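Local coordinates for protein nucleoside diphosphate kinase (PDB 1XQI) that probably transfers the gamma phosphate of ATP to nucleoside diphosphates through a phosphohistidine intermediate, with magnesium as cofactor, supplying nucleoside triphosphates other than ATP, at residues V52-P56 / E57-R61. The protein carries 6 engineered substitutions. Sequence-based numbering, arbitrary orientation.
Sequences VKASP and EEIER
The carboxylate of E58 meets S55 in two ways: the backbone N of S55 approaches at its edge, while the S55 hydroxyl stands above one face. A54 CB lies off the opposite side of the carboxylate plane, 3.8 Å from OE1 of E58. The edge contact is the stronger, a nearly straight bond (166°) from S55 N to the anti lone pair of E58 OE1, 2.9 Å long. From above, S55 OG reaches E58 OE1 in a weak bond of 3.1 Å. The E58 chain runs from a CG beside its own backbone N (chi1 -70°) straight on past CG, which carries OE1 back to the N-cap. This is the side-chain-to-backbone half of a capping box, with S55 as N-cap and the glutamate three residues on. The serine half is not made: S55 OG remains 3.6 Å from E58 N and turns to the carboxylate instead. Behind the cap, the first helical turns close through I59 N to S55 O and E60 N to P56 O, the latter 2.9 Å long. Beside them, A54 CB touches CD1 of I59 at 3.7 Å, a small apolar contact that V109 and M112 of helix 97-112 and W187 of helix 177-187 extend. With an alanine in place of E58, S55 N would probably lose its acceptor and the serine hydroxyl would be freer to turn. In this ferredoxin-fold kinase the cap marks where the chain leaves strand 45-52 and enters helix 56-62. The negative charge of E58, set in the first turn, is likely to be stabilised by the helix dipole, so one side chain both ties down the preceding loop and suits the electrostatics of the helix start.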
loop_
_atom_site.group_PDB
_atom_site.type_symbol
_atom_site.label_atom_id
_atom_site.label_comp_id
_atom_site.label_asym_id
_atom_site.label_seq_id
_atom_site.Cartn_x
_atom_site.Cartn_y
_atom_site.Cartn_z
ATOM N N VAL A 52 -5.176 7.076 0.638
ATOM C CA VAL A 52 -6.098 8.142 0.229
ATOM C C VAL A 52 -6.316 9.152 1.340
ATOM O O VAL A 52 -6.469 8.794 2.504
ATOM C CB VAL A 52 -7.497 7.598 -0.184
ATOM C CG1 VAL A 52 -7.470 6.953 -1.581
ATOM C CG2 VAL A 52 -8.053 6.619 0.903
ATOM N N LYS A 53 -6.307 10.422 0.958
ATOM C CA LYS A 53 -6.883 11.512 1.749
ATOM C C LYS A 53 -8.378 11.666 1.436
ATOM O O LYS A 53 -8.744 12.209 0.408
ATOM C CB LYS A 53 -6.141 12.811 1.419
ATOM C CG LYS A 53 -6.253 13.877 2.495
ATOM C CD LYS A 53 -5.676 13.400 3.849
ATOM C CE LYS A 53 -6.213 14.280 4.952
ATOM N NZ LYS A 53 -7.682 14.518 4.692
ATOM N N ALA A 54 -9.236 11.163 2.311
ATOM C CA ALA A 54 -10.678 11.179 2.065
ATOM C C ALA A 54 -11.329 12.502 2.445
ATOM O O ALA A 54 -10.942 13.140 3.416
ATOM C CB ALA A 54 -11.318 10.055 2.817
ATOM N N SER A 55 -12.320 12.923 1.679
ATOM C CA SER A 55 -13.104 14.113 2.031
ATOM C C SER A 55 -14.215 13.785 3.036
ATOM O O SER A 55 -14.671 12.644 3.105
ATOM C CB SER A 55 -13.729 14.724 0.784
ATOM O OG SER A 55 -14.359 13.718 0.011
ATOM N N PRO A 56 -14.625 14.778 3.850
ATOM C CA PRO A 56 -15.863 14.584 4.620
ATOM C C PRO A 56 -17.044 13.918 3.905
ATOM O O PRO A 56 -17.577 12.957 4.453
ATOM C CB PRO A 56 -16.181 16.000 5.134
ATOM C CG PRO A 56 -14.789 16.575 5.391
ATOM C CD PRO A 56 -13.959 16.059 4.203
ATOM N N GLU A 57 -17.448 14.370 2.712
ATOM C CA GLU A 57 -18.636 13.760 2.055
ATOM C C GLU A 57 -18.438 12.291 1.765
ATOM O O GLU A 57 -19.370 11.505 1.911
ATOM C CB GLU A 57 -19.134 14.481 0.788
ATOM C CG GLU A 57 -18.096 15.333 0.072
ATOM C CD GLU A 57 -17.904 16.758 0.697
ATOM O OE1 GLU A 57 -18.914 17.528 0.761
ATOM O OE2 GLU A 57 -16.737 17.099 1.091
ATOM N N GLU A 58 -17.218 11.922 1.380
ATOM C CA GLU A 58 -16.877 10.525 1.080
ATOM C C GLU A 58 -17.072 9.619 2.288
ATOM O O GLU A 58 -17.640 8.541 2.176
ATOM C CB GLU A 58 -15.433 10.421 0.590
ATOM C CG GLU A 58 -15.153 10.998 -0.810
ATOM C CD GLU A 58 -13.718 10.720 -1.256
ATOM O OE1 GLU A 58 -12.780 11.104 -0.510
ATOM O OE2 GLU A 58 -13.524 10.120 -2.345
ATOM N N ILE A 59 -16.617 10.062 3.450
ATOM C CA ILE A 59 -16.790 9.279 4.644
ATOM C C ILE A 59 -18.264 9.254 5.076
ATOM O O ILE A 59 -18.765 8.187 5.518
ATOM C CB ILE A 59 -15.808 9.691 5.747
ATOM C CG1 ILE A 59 -14.346 9.538 5.255
ATOM C CG2 ILE A 59 -16.015 8.853 6.979
ATOM C CD1 ILE A 59 -13.981 8.158 4.622
ATOM N N GLU A 60 -18.956 10.396 4.900
ATOM C CA GLU A 60 -20.424 10.500 5.102
ATOM C C GLU A 60 -21.156 9.443 4.304
ATOM O O GLU A 60 -22.040 8.784 4.822
ATOM C CB GLU A 60 -20.975 11.897 4.744
ATOM C CG GLU A 60 -21.534 12.703 5.925
ATOM C CD GLU A 60 -21.252 14.229 5.828
ATOM O OE1 GLU A 60 -22.197 15.013 5.578
ATOM O OE2 GLU A 60 -20.096 14.669 6.014
ATOM N N ARG A 61 -20.768 9.244 3.051
ATOM C CA ARG A 61 -21.436 8.225 2.230
ATOM C C ARG A 61 -20.907 6.814 2.411
ATOM O O ARG A 61 -21.610 5.861 2.078
ATOM C CB ARG A 61 -21.463 8.591 0.742
ATOM C CG ARG A 61 -22.534 9.619 0.373
ATOM C CD ARG A 61 -22.395 10.063 -1.089
ATOM N NE ARG A 61 -21.187 10.882 -1.291
ATOM C CZ ARG A 61 -20.051 10.464 -1.873
ATOM N NH1 ARG A 61 -19.931 9.217 -2.366
ATOM N NH2 ARG A 61 -19.016 11.303 -1.969
#